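PDB 4H3T: CRISPR-associated protein, Cse1 family, which probably serves as the large subunit of a type I-E CRISPR Cascade complex, helping it to recognise invading DNA. Local coordinates for residues Thr51-Leu56 / Tyr381-Thr386; Trp98-Asp103 / Lys107-Phe112; Lys436-Pro441 / Gln510-Val515. The protein carries 1 engineered substitution. One frame throughout, in Å; residues are numbered along the deposited sequence.

Interaction 1 of 3, residues Thr51-Leu56 / Tyr381-Thr386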
loop_
_atom_site.group_PDB
_atom_site.type_symbol
_atom_site.label_atom_id
_atom_site.label_comp_id
_atom_site.label_asym_id
_atom_site.label_seq_id
_atom_site.Cartn_x
_atom_site.Cartn_y
_atom_site.Cartn_z
ATOM N N THR A 51 -2.651 -5.873 4.955
ATOM C CA THR A 51 -1.522 -6.441 4.232
ATOM C C THR A 51 -1.968 -7.583 3.331
ATOM O O THR A 51 -1.289 -7.950 2.390
ATOM C CB THR A 51 -0.452 -6.925 5.184
ATOM O OG1 THR A 51 -1.019 -7.816 6.091
ATOM C CG2 THR A 51 0.186 -5.829 5.929
ATOM N N LEU A 52 -3.102 -8.157 3.618
ATOM C CA LEU A 52 -3.560 -9.249 2.784
ATOM C C LEU A 52 -3.889 -8.808 1.321
ATOM O O LEU A 52 -3.790 -9.613 0.397
ATOM C CB LEU A 52 -4.801 -9.891 3.402
ATOM C CG LEU A 52 -4.601 -10.667 4.746
ATOM C CD1 LEU A 52 -5.982 -11.141 5.307
ATOM C CD2 LEU A 52 -3.805 -11.904 4.509
ATOM N N GLU A 53 -4.423 -7.620 1.134
ATOM C CA GLU A 53 -4.902 -7.242 -0.191
ATOM C C GLU A 53 -3.767 -7.101 -1.208
ATOM O O GLU A 53 -3.864 -7.757 -2.227
ATOM C CB GLU A 53 -5.802 -6.012 -0.120
ATOM C CG GLU A 53 -6.452 -5.762 -1.466
ATOM C CD GLU A 53 -7.574 -4.752 -1.423
ATOM O OE1 GLU A 53 -7.994 -4.408 -0.303
ATOM O OE2 GLU A 53 -8.056 -4.323 -2.499
ATOM N N PRO A 54 -2.667 -6.384 -0.953
ATOM C CA PRO A 54 -1.561 -6.343 -1.952
ATOM C C PRO A 54 -0.976 -7.738 -2.206
ATOM O O PRO A 54 -0.627 -8.119 -3.320
ATOM C CB PRO A 54 -0.515 -5.428 -1.275
ATOM C CG PRO A 54 -1.247 -4.675 -0.271
ATOM C CD PRO A 54 -2.411 -5.465 0.181
ATOM N N ALA A 55 -0.887 -8.543 -1.159
ATOM C CA ALA A 55 -0.296 -9.887 -1.271
ATOM C C ALA A 55 -1.149 -10.804 -2.124
ATOM O O ALA A 55 -0.621 -11.445 -3.059
ATOM C CB ALA A 55 -0.078 -10.478 0.135
ATOM N N LEU A 56 -2.454 -10.787 -1.896
ATOM C CA LEU A 56 -3.384 -11.634 -2.656
ATOM C C LEU A 56 -3.578 -11.078 -4.082
ATOM O O LEU A 56 -3.653 -11.850 -5.012
ATOM C CB LEU A 56 -4.727 -11.745 -1.955
ATOM C CG LEU A 56 -4.738 -12.560 -0.597
ATOM C CD1 LEU A 56 -6.103 -12.459 0.041
ATOM C CD2 LEU A 56 -4.241 -13.981 -0.835
ATOM N N TYR A 381 -2.232 2.618 5.129
ATOM C CA TYR A 381 -3.171 1.847 4.306
ATOM C C TYR A 381 -4.282 2.817 3.877
ATOM O O TYR A 381 -4.786 3.525 4.723
ATOM C CB TYR A 381 -3.685 0.671 5.119
ATOM C CG TYR A 381 -5.034 0.199 4.646
ATOM C CD1 TYR A 381 -5.206 -0.294 3.356
ATOM C CD2 TYR A 381 -6.153 0.275 5.472
ATOM C CE1 TYR A 381 -6.469 -0.618 2.865
ATOM C CE2 TYR A 381 -7.420 -0.099 5.007
ATOM C CZ TYR A 381 -7.573 -0.526 3.690
ATOM O OH TYR A 381 -8.793 -0.885 3.155
ATOM N N ASP A 382 -4.548 2.973 2.576
ATOM C CA ASP A 382 -5.554 3.955 2.136
ATOM C C ASP A 382 -5.925 3.740 0.727
ATOM O O ASP A 382 -5.255 2.988 0.023
ATOM C CB ASP A 382 -4.986 5.395 2.318
ATOM C CG ASP A 382 -5.991 6.511 2.688
ATOM O OD1 ASP A 382 -7.220 6.365 2.367
ATOM O OD2 ASP A 382 -5.559 7.523 3.338
ATOM N N ARG A 383 -7.011 4.393 0.348
ATOM C CA ARG A 383 -7.603 4.402 -0.950
ATOM C C ARG A 383 -7.885 5.842 -1.347
ATOM O O ARG A 383 -8.368 6.625 -0.517
ATOM C CB ARG A 383 -8.892 3.562 -0.914
ATOM C CG ARG A 383 -8.697 2.262 -0.140
ATOM C CD ARG A 383 -9.836 1.279 -0.308
ATOM N NE ARG A 383 -9.579 0.375 -1.411
ATOM C CZ ARG A 383 -9.134 -0.875 -1.327
ATOM N NH1 ARG A 383 -8.949 -1.586 -2.426
ATOM N NH2 ARG A 383 -8.891 -1.432 -0.137
ATOM N N LEU A 384 -7.488 6.218 -2.574
ATOM C CA LEU A 384 -7.724 7.547 -3.063
ATOM C C LEU A 384 -8.357 7.477 -4.447
ATOM O O LEU A 384 -7.720 7.015 -5.380
ATOM C CB LEU A 384 -6.404 8.327 -3.089
ATOM C CG LEU A 384 -6.530 9.821 -3.456
ATOM C CD1 LEU A 384 -7.396 10.625 -2.424
ATOM C CD2 LEU A 384 -5.177 10.447 -3.635
ATOM N N ASP A 385 -9.562 8.014 -4.596
ATOM C CA ASP A 385 -10.229 8.131 -5.909
ATOM C C ASP A 385 -9.546 9.229 -6.752
ATOM O O ASP A 385 -9.522 10.423 -6.379
ATOM C CB ASP A 385 -11.735 8.396 -5.737
ATOM C CG ASP A 385 -12.556 7.178 -5.262
ATOM O OD1 ASP A 385 -12.182 6.029 -5.603
ATOM O OD2 ASP A 385 -13.634 7.381 -4.639
ATOM N N THR A 386 -8.845 8.791 -7.796
ATOM C CA THR A 386 -7.978 9.630 -8.580
ATOM C C THR A 386 -8.347 9.667 -10.100
ATOM O O THR A 386 -8.272 8.625 -10.793
ATOM C CB THR A 386 -6.489 9.174 -8.399
ATOM O OG1 THR A 386 -6.176 9.104 -6.991
ATOM C CG2 THR A 386 -5.511 10.170 -9.034
#
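Glu53 and Arg383 run at each other from opposite directions, one out of the first turn of helix 52-68, the other off strand 375-387, and join in a two-pronged salt bridge. Arg383 offers the end of its guanidinium: NH1 bonds Glu53 OE2 at 2.9 Å and NH2 bonds Glu53 OE1 at 3.1 Å, the first at an N-H...O angle of 172° and the second almost as straight. Both oxygens lie in the guanidinium plane and are met on their syn sides, but the carboxylate is twisted, leaving the two planes 29° apart. With CG anti to the backbone N (chi1 -171°) and an extended chain beyond, Glu53 holds its carboxylate well out from the helix; its side chain also touches Val47 and Leu363. NH2 of Arg383 reaches Tyr381 OH weakly, at 3.3 Å. Cutting Glu53 back to an alanine would probably leave the guanidinium without its carboxylate mate and free to turn. Strand 375-387 is an outermost strand of the antiparallel sheet it forms with 359-370 and 202-206, so the bridge ties helix 52-68 to that sheet. Arg383 has a second conformer, and the pairing may not be its sole state. Facing the guanidinium is likely to favour the ionised form of the buried glutamate.

Interaction 2 of 3, residues Trp98-Asp103 / Lys107-Phe112. With GOL (glycerol), chain B.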
loop_
_atom_site.group_PDB
_atom_site.type_symbol
_atom_site.label_atom_id
_atom_site.label_comp_id
_atom_site.label_asym_id
_atom_site.label_seq_id
_atom_site.Cartn_x
_atom_site.Cartn_y
_atom_site.Cartn_z
ATOM N N TRP A 98 -1.618 -27.513 -13.472
ATOM C CA TRP A 98 -0.851 -27.166 -12.285
ATOM C C TRP A 98 -1.507 -27.436 -10.963
ATOM O O TRP A 98 -0.871 -27.161 -9.915
ATOM C CB TRP A 98 -0.531 -25.665 -12.373
ATOM C CG TRP A 98 0.428 -25.368 -13.494
ATOM C CD1 TRP A 98 0.136 -24.833 -14.710
ATOM C CD2 TRP A 98 1.796 -25.771 -13.550
ATOM N NE1 TRP A 98 1.257 -24.812 -15.502
ATOM C CE2 TRP A 98 2.297 -25.384 -14.814
ATOM C CE3 TRP A 98 2.649 -26.435 -12.653
ATOM C CZ2 TRP A 98 3.619 -25.613 -15.194
ATOM C CZ3 TRP A 98 3.955 -26.672 -13.034
ATOM C CH2 TRP A 98 4.439 -26.244 -14.279
ATOM N N ARG A 99 -2.707 -27.988 -10.940
ATOM C CA ARG A 99 -3.335 -28.119 -9.621
ATOM C C ARG A 99 -2.615 -29.091 -8.679
ATOM O O ARG A 99 -2.765 -28.909 -7.483
ATOM C CB ARG A 99 -4.801 -28.429 -9.676
ATOM C CG ARG A 99 -5.132 -29.806 -10.047
ATOM C CD ARG A 99 -6.584 -29.900 -10.479
ATOM N NE ARG A 99 -7.531 -29.595 -9.398
ATOM C CZ ARG A 99 -8.861 -29.677 -9.505
ATOM N NH1 ARG A 99 -9.426 -30.021 -10.658
ATOM N NH2 ARG A 99 -9.635 -29.412 -8.460
ATOM N N HIS A 100 -1.712 -29.960 -9.173
ATOM C CA HIS A 100 -0.871 -30.793 -8.289
ATOM C C HIS A 100 0.095 -29.897 -7.438
ATOM O O HIS A 100 0.704 -30.355 -6.463
ATOM C CB HIS A 100 -0.080 -31.830 -9.125
ATOM C CG HIS A 100 0.977 -31.214 -10.016
ATOM N ND1 HIS A 100 0.643 -30.585 -11.221
ATOM C CD2 HIS A 100 2.330 -31.212 -9.887
ATOM C CE1 HIS A 100 1.787 -30.170 -11.753
ATOM N NE2 HIS A 100 2.833 -30.495 -10.976
ATOM N N ARG A 101 0.197 -28.618 -7.786
ATOM C CA ARG A 101 1.016 -27.646 -7.058
ATOM C C ARG A 101 0.215 -26.677 -6.197
ATOM O O ARG A 101 0.850 -25.888 -5.479
ATOM C CB ARG A 101 1.890 -26.871 -8.041
ATOM C CG ARG A 101 2.871 -27.755 -8.820
ATOM C CD ARG A 101 3.944 -28.429 -7.938
ATOM N NE ARG A 101 4.800 -27.434 -7.243
ATOM C CZ ARG A 101 5.966 -26.966 -7.670
ATOM N NH1 ARG A 101 6.480 -27.380 -8.837
ATOM N NH2 ARG A 101 6.624 -26.065 -6.955
ATOM N N PHE A 102 -1.139 -26.753 -6.219
ATOM C CA PHE A 102 -2.016 -25.887 -5.440
ATOM C C PHE A 102 -2.625 -26.560 -4.219
ATOM O O PHE A 102 -3.522 -25.990 -3.618
ATOM C CB PHE A 102 -3.131 -25.334 -6.325
ATOM C CG PHE A 102 -2.606 -24.214 -7.179
ATOM C CD1 PHE A 102 -2.502 -22.928 -6.677
ATOM C CD2 PHE A 102 -2.211 -24.449 -8.490
ATOM C CE1 PHE A 102 -1.966 -21.909 -7.448
ATOM C CE2 PHE A 102 -1.651 -23.439 -9.257
ATOM C CZ PHE A 102 -1.560 -22.164 -8.741
ATOM N N ASP A 103 -2.109 -27.703 -3.804
ATOM C CA ASP A 103 -2.611 -28.380 -2.602
ATOM C C ASP A 103 -1.806 -27.844 -1.390
ATOM O O ASP A 103 -0.588 -28.037 -1.257
ATOM C CB ASP A 103 -2.577 -29.923 -2.786
ATOM C CG ASP A 103 -3.071 -30.785 -1.604
ATOM O OD1 ASP A 103 -3.623 -30.224 -0.630
ATOM O OD2 ASP A 103 -2.864 -32.002 -1.643
ATOM N N LYS A 107 1.903 -33.779 0.310
ATOM C CA LYS A 107 3.078 -34.329 1.011
ATOM C C LYS A 107 4.385 -34.058 0.225
ATOM O O LYS A 107 5.441 -34.009 0.814
ATOM C CB LYS A 107 2.891 -35.837 1.300
ATOM C CG LYS A 107 2.115 -36.068 2.625
ATOM C CD LYS A 107 2.303 -37.452 3.240
ATOM C CE LYS A 107 1.348 -38.503 2.729
ATOM N NZ LYS A 107 1.603 -39.820 3.380
ATOM N N GLU A 108 4.314 -33.797 -1.063
ATOM C CA GLU A 108 5.500 -33.535 -1.856
ATOM C C GLU A 108 5.616 -32.070 -2.273
ATOM O O GLU A 108 6.723 -31.547 -2.271
ATOM C CB GLU A 108 5.466 -34.468 -3.091
ATOM C CG GLU A 108 6.603 -34.239 -4.063
ATOM C CD GLU A 108 6.732 -35.244 -5.199
ATOM O OE1 GLU A 108 5.731 -35.920 -5.531
ATOM O OE2 GLU A 108 7.819 -35.277 -5.820
ATOM N N PHE A 109 4.511 -31.411 -2.666
ATOM C CA PHE A 109 4.554 -30.046 -3.158
ATOM C C PHE A 109 3.615 -29.094 -2.400
ATOM O O PHE A 109 2.760 -28.459 -3.020
ATOM C CB PHE A 109 4.132 -30.055 -4.615
ATOM C CG PHE A 109 4.901 -30.959 -5.523
ATOM C CD1 PHE A 109 6.154 -30.597 -5.976
ATOM C CD2 PHE A 109 4.322 -32.115 -6.026
ATOM C CE1 PHE A 109 6.846 -31.398 -6.891
ATOM C CE2 PHE A 109 5.020 -32.935 -6.916
ATOM C CZ PHE A 109 6.277 -32.567 -7.347
ATOM N N PRO A 110 3.634 -29.082 -1.051
ATOM C CA PRO A 110 2.716 -28.177 -0.345
ATOM C C PRO A 110 2.888 -26.743 -0.855
ATOM O O PRO A 110 4.003 -26.214 -0.949
ATOM C CB PRO A 110 3.053 -28.368 1.104
ATOM C CG PRO A 110 4.438 -28.891 1.122
ATOM C CD PRO A 110 4.601 -29.697 -0.138
ATOM N N PHE A 111 1.746 -26.114 -1.181
ATOM C CA PHE A 111 1.727 -24.772 -1.753
ATOM C C PHE A 111 2.429 -23.751 -0.851
ATOM O O PHE A 111 2.084 -23.637 0.320
ATOM C CB PHE A 111 0.281 -24.324 -1.990
ATOM C CG PHE A 111 0.166 -22.936 -2.588
ATOM C CD1 PHE A 111 0.306 -22.742 -3.941
ATOM C CD2 PHE A 111 -0.092 -21.832 -1.785
ATOM C CE1 PHE A 111 0.210 -21.467 -4.492
ATOM C CE2 PHE A 111 -0.239 -20.559 -2.349
ATOM C CZ PHE A 111 -0.089 -20.395 -3.700
ATOM N N PHE A 112 3.417 -23.027 -1.399
ATOM C CA PHE A 112 4.193 -21.987 -0.729
ATOM C C PHE A 112 4.897 -22.502 0.522
ATOM O O PHE A 112 5.257 -21.724 1.453
ATOM C CB PHE A 112 3.290 -20.762 -0.437
ATOM C CG PHE A 112 3.174 -19.731 -1.533
ATOM C CD1 PHE A 112 3.303 -20.084 -2.875
ATOM C CD2 PHE A 112 3.019 -18.384 -1.225
ATOM C CE1 PHE A 112 3.282 -19.099 -3.874
ATOM C CE2 PHE A 112 2.941 -17.424 -2.227
ATOM C CZ PHE A 112 2.981 -17.799 -3.549
HETATM C C1 GOL B . 5.721 -23.230 -4.198
HETATM O O1 GOL B . 4.336 -23.582 -4.170
HETATM C C2 GOL B . 6.515 -24.216 -3.380
HETATM O O2 GOL B . 6.619 -25.471 -4.075
HETATM C C3 GOL B . 7.875 -23.666 -3.021
HETATM O O3 GOL B . 8.602 -24.490 -2.097
HETATM O O HOH W 1 0.432 -29.075 -4.156
HETATM O O HOH W 2 3.371 -26.197 -4.858
#
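Arg101 meets segment 107-112 not only by touching Phe109 but also through a water and a glycerol, the latter probably from the crystallisation liquor. Arg101 NH2 bonds glycerol O2 at 2.9 Å and also reaches Arg239 O, while Phe112 N bonds glycerol O1 at 3.0 Å, nearly straight. Water 2 links the O and NE of Arg101 to Phe109 O and to glycerol O1; water 1 links His100 O, Asp103 N and Phe109 O. A single direct hydrogen bond, Phe111 N to Asp103 O at 3.0 Å, crosses between the segments. Successive bends at chi2 and chi3 (-65° and -61°) fold Arg101 over the Phe109 ring, placing its CD 4.0 Å from the ring centroid in a CH-pi contact, with the guanidinium only 21° from parallel to the ring. His100 turns an edge toward the face of Phe109, a T-shaped pair. Deeper in, the Phe102 and Phe111 rings are offset so far that they hardly overlap, touching CE1 to CE1 at 3.7 Å; Trp237 meets Phe102, and Val165 of helix 157-170 meets Phe111. Both segments belong to the irregular loop between helix 88-98 and strand 126-127, which thus combines buried aromatic carbon with a wet polar side where the carbonyls of His100, Arg101 and Phe109 receive water hydrogen bonds.

Interaction 3 of 3, residues Lys436-Pro441 / Gln510-Val515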
loop_
_atom_site.group_PDB
_atom_site.type_symbol
_atom_site.label_atom_id
_atom_site.label_comp_id
_atom_site.label_asym_id
_atom_site.label_seq_id
_atom_site.Cartn_x
_atom_site.Cartn_y
_atom_site.Cartn_z
ATOM N N LYS A 436 7.419 41.741 18.420
ATOM C CA LYS A 436 8.330 40.967 19.264
ATOM C C LYS A 436 7.822 40.840 20.707
ATOM O O LYS A 436 8.165 39.876 21.354
ATOM C CB LYS A 436 9.729 41.591 19.274
ATOM C CG LYS A 436 10.474 41.469 17.935
ATOM C CD LYS A 436 11.937 41.953 18.084
ATOM C CE LYS A 436 12.841 41.531 16.947
ATOM N NZ LYS A 436 12.434 42.105 15.635
ATOM N N ARG A 437 7.006 41.777 21.208
ATOM C CA ARG A 437 6.450 41.630 22.569
ATOM C C ARG A 437 5.445 40.459 22.643
ATOM O O ARG A 437 5.345 39.852 23.692
ATOM C CB ARG A 437 5.756 42.928 23.037
ATOM C CG ARG A 437 6.710 44.059 23.321
ATOM C CD ARG A 437 6.013 45.216 23.970
ATOM N NE ARG A 437 6.966 46.196 24.515
ATOM C CZ ARG A 437 6.633 47.331 25.117
ATOM N NH1 ARG A 437 5.357 47.696 25.213
ATOM N NH2 ARG A 437 7.570 48.129 25.595
ATOM N N HIS A 438 4.699 40.175 21.548
ATOM C CA HIS A 438 3.708 39.122 21.471
ATOM C C HIS A 438 4.438 37.853 21.092
ATOM O O HIS A 438 4.675 37.604 19.905
ATOM C CB HIS A 438 2.634 39.453 20.441
ATOM C CG HIS A 438 1.716 40.578 20.802
ATOM N ND1 HIS A 438 2.043 41.887 20.509
ATOM C CD2 HIS A 438 0.479 40.550 21.357
ATOM C CE1 HIS A 438 1.038 42.630 20.961
ATOM N NE2 HIS A 438 0.061 41.868 21.462
ATOM N N ARG A 439 4.811 37.066 22.104
ATOM C CA ARG A 439 5.640 35.895 21.910
ATOM C C ARG A 439 5.265 34.774 22.894
ATOM O O ARG A 439 4.776 35.019 24.002
ATOM C CB ARG A 439 7.106 36.302 22.095
ATOM C CG ARG A 439 7.434 36.723 23.527
ATOM C CD ARG A 439 8.788 37.325 23.694
ATOM N NE ARG A 439 9.868 36.545 23.077
ATOM C CZ ARG A 439 10.579 35.585 23.670
ATOM N NH1 ARG A 439 10.315 35.223 24.925
ATOM N NH2 ARG A 439 11.553 34.972 23.013
ATOM N N VAL A 440 5.586 33.554 22.506
ATOM C CA VAL A 440 5.430 32.406 23.394
ATOM C C VAL A 440 6.689 32.353 24.238
ATOM O O VAL A 440 7.761 32.252 23.670
ATOM C CB VAL A 440 5.232 31.063 22.646
ATOM C CG1 VAL A 440 5.210 29.910 23.636
ATOM C CG2 VAL A 440 3.974 31.089 21.800
ATOM N N PRO A 441 6.625 32.383 25.545
ATOM C CA PRO A 441 7.877 32.254 26.312
ATOM C C PRO A 441 8.516 30.872 26.131
ATOM O O PRO A 441 7.846 29.868 25.804
ATOM C CB PRO A 441 7.454 32.511 27.759
ATOM C CG PRO A 441 6.021 32.344 27.811
ATOM C CD PRO A 441 5.432 32.409 26.418
ATOM N N GLN A 510 -6.002 36.553 28.139
ATOM C CA GLN A 510 -5.416 36.191 26.843
ATOM C C GLN A 510 -6.185 36.852 25.708
ATOM O O GLN A 510 -5.846 36.593 24.551
ATOM C CB GLN A 510 -5.354 34.679 26.654
ATOM C CG GLN A 510 -4.473 33.947 27.685
ATOM C CD GLN A 510 -3.019 34.416 27.643
ATOM O OE1 GLN A 510 -2.449 34.849 28.657
ATOM N NE2 GLN A 510 -2.367 34.282 26.501
ATOM N N ALA A 511 -7.030 37.876 25.999
ATOM C CA ALA A 511 -7.758 38.607 24.934
ATOM C C ALA A 511 -6.776 39.226 23.917
ATOM O O ALA A 511 -6.969 39.140 22.722
ATOM C CB ALA A 511 -8.648 39.700 25.548
ATOM N N PHE A 512 -5.697 39.820 24.410
ATOM C CA PHE A 512 -4.688 40.470 23.585
ATOM C C PHE A 512 -4.056 39.467 22.608
ATOM O O PHE A 512 -3.731 39.819 21.474
ATOM C CB PHE A 512 -3.595 41.116 24.509
ATOM C CG PHE A 512 -2.544 40.129 25.002
ATOM C CD1 PHE A 512 -1.335 39.995 24.346
ATOM C CD2 PHE A 512 -2.843 39.213 26.002
ATOM C CE1 PHE A 512 -0.428 39.007 24.709
ATOM C CE2 PHE A 512 -1.913 38.274 26.413
ATOM C CZ PHE A 512 -0.707 38.178 25.773
ATOM N N ALA A 513 -3.917 38.198 23.058
ATOM C CA ALA A 513 -3.296 37.111 22.318
ATOM C C ALA A 513 -4.220 36.638 21.228
ATOM O O ALA A 513 -3.762 36.306 20.132
ATOM C CB ALA A 513 -2.924 35.977 23.275
ATOM N N GLY A 514 -5.526 36.707 21.475
ATOM C CA GLY A 514 -6.518 36.423 20.444
ATOM C C GLY A 514 -6.507 37.456 19.341
ATOM O O GLY A 514 -6.626 37.123 18.161
ATOM N N VAL A 515 -6.328 38.719 19.701
ATOM C CA VAL A 515 -6.263 39.825 18.722
ATOM C C VAL A 515 -4.995 39.639 17.844
ATOM O O VAL A 515 -5.090 39.566 16.625
ATOM C CB VAL A 515 -6.307 41.219 19.399
ATOM C CG1 VAL A 515 -6.011 42.361 18.392
ATOM C CG2 VAL A 515 -7.658 41.465 20.095
HETATM O O HOH W 3 -2.723 42.374 21.074
#
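The short antiparallel pair of strands 426-427 and 438-439 leans on the first turn of helix 511-532, with the ring contact His438-Phe512 at the centre of the junction. CD2 of His438 comes 3.5 Å from Phe512 CD1, arriving at the edge of the phenylalanine near its plane. The two side chains run antiparallel and meet at the ring margins, with centroids 5.6 Å apart and planes at 37°, so neither ring lies over the other's face. Phe512 has the crowded rotamer, CG between the backbone N and the carbonyl carbon (chi1 81°), which swings the ring back over its own helix until Ala513 CB sits 3.9 Å above the ring centre. Water 3 links the two residues: it lies 2.9 Å from His438 NE2 and donates to Phe512 O at 2.8 Å. ND1 on the other side of the imidazole bonds Glu434 O, and Tyr427 meets the histidine edge-to-face while also touching Phe512. A further tie runs from His438 O to Arg520, farther along the helix. Phe512 also touches a crystal neighbour. Such a connection, from a short two-stranded antiparallel pair onto a helix end, belongs to the periphery of the C-terminal four-helix bundle of Cse1 proteins.

How the interactions relate
Interaction 1 lies nearest the centre of the chain, about 5 Å from it, yet is only partly buried; there a helix and a sheet strand far apart in sequence are tied by charge. Interaction 2, also partly buried, is nested along the chain within the loop closed by interaction 1, yet lies 28 Å from it, centre to centre; it is local and mixes aromatic contacts with bridges of water and glycerol. Helix 157-170 touches both, packing on residues 51-56 and on 107-112. Interaction 3 follows in series at the far end, its centre 71 Å from that of interaction 2, and is a surface contact of ring margins and one water.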